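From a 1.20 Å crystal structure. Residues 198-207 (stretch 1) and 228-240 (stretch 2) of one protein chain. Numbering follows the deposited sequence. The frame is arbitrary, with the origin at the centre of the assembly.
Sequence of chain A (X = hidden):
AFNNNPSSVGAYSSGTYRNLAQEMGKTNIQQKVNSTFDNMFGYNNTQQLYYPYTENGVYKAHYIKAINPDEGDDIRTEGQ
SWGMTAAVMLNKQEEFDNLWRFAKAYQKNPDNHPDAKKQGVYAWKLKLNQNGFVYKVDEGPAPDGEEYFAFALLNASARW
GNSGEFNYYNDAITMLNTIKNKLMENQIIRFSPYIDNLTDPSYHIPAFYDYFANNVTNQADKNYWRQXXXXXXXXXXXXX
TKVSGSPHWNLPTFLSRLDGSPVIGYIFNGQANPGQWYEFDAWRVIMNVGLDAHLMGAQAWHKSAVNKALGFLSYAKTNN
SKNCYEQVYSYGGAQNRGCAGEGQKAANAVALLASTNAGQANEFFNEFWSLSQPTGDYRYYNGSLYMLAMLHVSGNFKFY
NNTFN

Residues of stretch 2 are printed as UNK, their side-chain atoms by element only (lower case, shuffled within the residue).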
# COMPACT_ATOMS: atom_id res chain seq x y z
N LEU A 198 -17.46 5.20 6.78
CA LEU A 198 -16.66 5.41 5.58
C LEU A 198 -15.30 4.74 5.66
O LEU A 198 -14.52 5.02 6.61
CB LEU A 198 -16.51 6.89 5.30
CG LEU A 198 -15.82 7.25 4.00
CD1 LEU A 198 -16.67 6.78 2.83
CD2 LEU A 198 -15.53 8.76 3.93
N THR A 199 -15.01 3.90 4.71
CA THR A 199 -13.71 3.31 4.59
C THR A 199 -13.23 3.45 3.14
O THR A 199 -13.95 3.91 2.27
CB THR A 199 -13.70 1.88 5.12
OG1 THR A 199 -12.36 1.39 5.27
CG2 THR A 199 -14.44 0.91 4.21
N ASP A 200 -11.98 3.09 2.93
CA ASP A 200 -11.32 3.13 1.61
C ASP A 200 -10.82 1.73 1.40
O ASP A 200 -9.94 1.29 2.15
CB ASP A 200 -10.23 4.18 1.66
CG ASP A 200 -9.44 4.36 0.40
OD1 ASP A 200 -9.17 3.41 -0.32
OD2 ASP A 200 -9.05 5.57 0.14
N PRO A 201 -11.40 0.95 0.49
CA PRO A 201 -10.98 -0.44 0.31
C PRO A 201 -9.50 -0.64 0.25
O PRO A 201 -9.01 -1.64 0.76
CB PRO A 201 -11.77 -0.87 -0.94
CG PRO A 201 -13.07 -0.09 -0.81
CD PRO A 201 -12.61 1.28 -0.31
N SER A 202 -8.79 0.25 -0.40
CA SER A 202 -7.33 0.11 -0.53
C SER A 202 -6.57 0.11 0.79
O SER A 202 -5.42 -0.28 0.82
CB SER A 202 -6.75 1.22 -1.43
OG SER A 202 -6.61 2.43 -0.74
N TYR A 203 -7.21 0.56 1.86
CA TYR A 203 -6.58 0.58 3.16
C TYR A 203 -6.64 -0.76 3.87
O TYR A 203 -6.03 -0.96 4.92
CB TYR A 203 -7.21 1.62 4.06
CG TYR A 203 -7.09 3.07 3.64
CD1 TYR A 203 -6.45 3.47 2.45
CD2 TYR A 203 -7.61 4.07 4.45
CE1 TYR A 203 -6.35 4.81 2.12
CE2 TYR A 203 -7.52 5.40 4.11
CZ TYR A 203 -6.88 5.78 2.95
OH TYR A 203 -6.75 7.13 2.64
N HIS A 204 -7.43 -1.71 3.34
CA HIS A 204 -7.66 -3.03 3.96
C HIS A 204 -6.58 -4.01 3.55
O HIS A 204 -6.54 -4.47 2.40
CB HIS A 204 -9.02 -3.52 3.55
CG HIS A 204 -10.12 -2.82 4.27
ND1 HIS A 204 -10.71 -3.39 5.35
CD2 HIS A 204 -10.63 -1.57 4.12
CE1 HIS A 204 -11.58 -2.52 5.83
NE2 HIS A 204 -11.56 -1.39 5.11
N ILE A 205 -5.72 -4.37 4.53
CA ILE A 205 -4.65 -5.34 4.29
C ILE A 205 -4.80 -6.37 5.38
O ILE A 205 -4.15 -6.28 6.44
CB ILE A 205 -3.28 -4.70 4.24
CG1 ILE A 205 -3.31 -3.46 3.33
CG2 ILE A 205 -2.26 -5.72 3.78
CD1 ILE A 205 -2.15 -2.64 3.38
N PRO A 206 -5.66 -7.38 5.21
CA PRO A 206 -6.04 -8.20 6.35
C PRO A 206 -4.86 -8.90 7.03
O PRO A 206 -4.79 -8.95 8.25
CB PRO A 206 -7.07 -9.17 5.78
CG PRO A 206 -7.70 -8.38 4.66
CD PRO A 206 -6.55 -7.60 4.04
N ALA A 207 -3.90 -9.38 6.25
CA ALA A 207 -2.75 -10.07 6.79
C ALA A 207 -1.95 -9.19 7.71
O ALA A 207 -1.32 -9.69 8.66
CB ALA A 207 -1.88 -10.62 5.68
N UNK A 228 -10.10 -7.37 13.82
CA UNK A 228 -9.93 -6.43 12.70
C UNK A 228 -9.64 -7.21 11.43
O UNK A 228 -10.17 -6.91 10.36
c UNK A 228 -8.82 -5.40 13.02
c UNK A 228 -9.22 -4.50 14.19
c UNK A 228 -8.53 -4.53 11.83
N UNK A 229 -8.77 -8.23 11.51
CA UNK A 229 -8.47 -9.04 10.33
C UNK A 229 -9.72 -9.69 9.74
O UNK A 229 -9.95 -9.63 8.53
c UNK A 229 -7.42 -10.07 10.66
N UNK A 230 -10.53 -10.32 10.59
CA UNK A 230 -11.72 -10.97 10.12
C UNK A 230 -12.69 -9.98 9.53
O UNK A 230 -13.30 -10.22 8.47
o UNK A 230 -11.46 -12.72 11.74
c UNK A 230 -12.36 -11.74 11.30
c UNK A 230 -13.69 -12.40 10.87
N UNK A 231 -12.88 -8.84 10.17
CA UNK A 231 -13.81 -7.83 9.69
C UNK A 231 -13.29 -7.23 8.39
O UNK A 231 -14.13 -6.80 7.57
c UNK A 231 -15.28 -6.06 12.80
n UNK A 231 -16.44 -5.24 14.87
c UNK A 231 -14.98 -7.19 11.85
c UNK A 231 -14.01 -6.75 10.74
c UNK A 231 -16.32 -6.36 13.82
N UNK A 232 -11.99 -7.18 8.19
CA UNK A 232 -11.43 -6.62 6.97
C UNK A 232 -11.69 -7.56 5.79
O UNK A 232 -12.07 -7.12 4.70
c UNK A 232 -9.96 -6.33 7.16
o UNK A 232 -9.41 -5.77 5.98
N UNK A 233 -11.47 -8.85 6.02
CA UNK A 233 -11.81 -9.82 4.97
C UNK A 233 -13.31 -9.75 4.66
O UNK A 233 -13.70 -9.86 3.49
c UNK A 233 -7.21 -12.67 6.78
c UNK A 233 -11.35 -11.22 5.34
c UNK A 233 -9.84 -11.32 5.48
n UNK A 233 -7.80 -12.86 7.97
n UNK A 233 -5.92 -12.47 6.74
n UNK A 233 -7.89 -12.72 5.64
c UNK A 233 -9.31 -12.73 5.52
N UNK A 234 -14.16 -9.60 5.67
CA UNK A 234 -15.58 -9.49 5.44
C UNK A 234 -15.91 -8.25 4.62
O UNK A 234 -16.71 -8.30 3.68
c UNK A 234 -16.33 -9.55 6.75
o UNK A 234 -16.11 -10.80 7.34
c UNK A 234 -17.87 -9.32 6.52
N UNK A 235 -15.29 -7.13 4.96
CA UNK A 235 -15.52 -5.90 4.20
C UNK A 235 -15.12 -6.09 2.74
O UNK A 235 -15.87 -5.71 1.83
c UNK A 235 -14.75 -4.73 4.87
c UNK A 235 -14.79 -3.35 4.23
c UNK A 235 -13.92 -3.19 3.02
c UNK A 235 -16.17 -2.91 3.93
N UNK A 236 -13.94 -6.64 2.51
CA UNK A 236 -13.50 -6.86 1.15
C UNK A 236 -14.38 -7.83 0.41
O UNK A 236 -14.73 -7.61 -0.75
c UNK A 236 -11.02 -6.18 1.45
c UNK A 236 -12.03 -7.28 1.10
c UNK A 236 -11.11 -5.01 0.45
c UNK A 236 -9.64 -6.77 1.50
N UNK A 237 -14.75 -8.93 1.05
CA UNK A 237 -15.68 -9.88 0.42
C UNK A 237 -16.97 -9.20 0.05
O UNK A 237 -17.49 -9.40 -1.05
c UNK A 237 -15.40 -13.17 2.58
c UNK A 237 -14.78 -12.98 3.94
c UNK A 237 -14.95 -11.98 1.63
n UNK A 237 -13.27 -13.00 3.85
c UNK A 237 -15.98 -11.04 1.39
N UNK A 238 -17.51 -8.43 0.96
CA UNK A 238 -18.76 -7.72 0.70
C UNK A 238 -18.61 -6.72 -0.43
O UNK A 238 -19.49 -6.58 -1.27
n UNK A 238 -19.95 -7.51 4.27
c UNK A 238 -19.25 -7.05 1.98
o UNK A 238 -20.11 -9.17 2.70
c UNK A 238 -19.80 -8.01 3.02
N UNK A 239 -17.50 -5.97 -0.41
CA UNK A 239 -17.26 -5.00 -1.48
C UNK A 239 -17.18 -5.69 -2.82
O UNK A 239 -17.79 -5.22 -3.80
c UNK A 239 -16.00 -1.14 -3.03
c UNK A 239 -15.70 -3.09 -2.07
c UNK A 239 -14.71 -2.86 -2.96
n UNK A 239 -14.91 -1.64 -3.56
n UNK A 239 -16.52 -2.00 -2.13
c UNK A 239 -15.96 -4.25 -1.16
N UNK A 240 -16.46 -6.78 -2.90
CA UNK A 240 -16.35 -7.51 -4.15
C UNK A 240 -17.68 -8.08 -4.61
O UNK A 240 -17.94 -8.15 -5.81
c UNK A 240 -11.75 -6.95 -3.72
c UNK A 240 -12.40 -6.84 -6.02
c UNK A 240 -13.88 -7.85 -4.43
c UNK A 240 -12.93 -7.57 -3.41
c UNK A 240 -13.58 -7.48 -5.72
c UNK A 240 -11.50 -6.57 -5.02
c UNK A 240 -15.19 -8.51 -4.14

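Position 228 has three side-chain carbons, one carrying the other two, and makes no contact with stretch 1; branching at CB makes it Val228. Position 229 has a single carbon, CB, which lies 3.7 Å from Pro206 O: Ala229. Here the two stretches run close, with the CA atoms of Pro206 and Ala229 4.7 Å apart.

Position 230 has a carbon bearing one oxygen and one carbon, points away and touches nothing opposite: Thr230. Position 231 is four carbons in a row ending in nitrogen, the end leading away: Lys231.

Position 232 is one carbon and one oxygen. The oxygen lies 2.8 Å from His204 ND1, near the plane of the imidazole, and 3.4 Å from Pro206 CG. This is Ser232, with chi1 t, and its OG forms a hydrogen bond with His204 ND1 in which either atom could be the donor.

Position 233 has three carbons, a nitrogen, then a carbon carrying two more nitrogens, a guanidinium. The second carbon is 3.5 Å from Pro206 CB, and the same CB lies over one face of the guanidinium; the extended chain runs past the proline, its end coming nearer to stretch 1. It is Arg233.

Position 234 repeats the carbon with one oxygen and one carbon, out of reach: Thr234. Position 235 has four carbons forked at the second. One terminal carbon sits 3.7 Å from the His204 ring centroid, 11° off the normal, and the other 4.2 Å from Thr199 CG2. It is Leu235, and the first contact is a CH-pi interaction through CD1.

Position 236 has the same forked four carbons. One terminal carbon lies 3.9 Å from His204 CB and 4.0 Å from Pro206 CG, the other 4.0 Å from Pro201 O: Leu236.

Position 237, four carbons in a row ending in nitrogen, is Lys237; position 238, two carbons with one oxygen and one nitrogen on the second, is Asn238. Neither reaches stretch 1. Position 239 carries a five-membered ring of three carbons and two nitrogens. Pro201 CG stands 3.8 Å from its centroid, 15° off the normal, a second CH-pi contact: His239. Position 240, one carbon then a six-carbon ring, is Phe240, without contact.

The contact buries 506 Å² in total. Pro206 is a knob among Ala229, Ser232, Arg233 and Leu236. His204 donates from NE2 to Thr199 OG1 at 2.9 Å, which ties its ring to its own stretch while the ring meets Ser232 at the edge and Leu235 over one face.

Stretch 2 228-240: VATKSRTLLKNHF
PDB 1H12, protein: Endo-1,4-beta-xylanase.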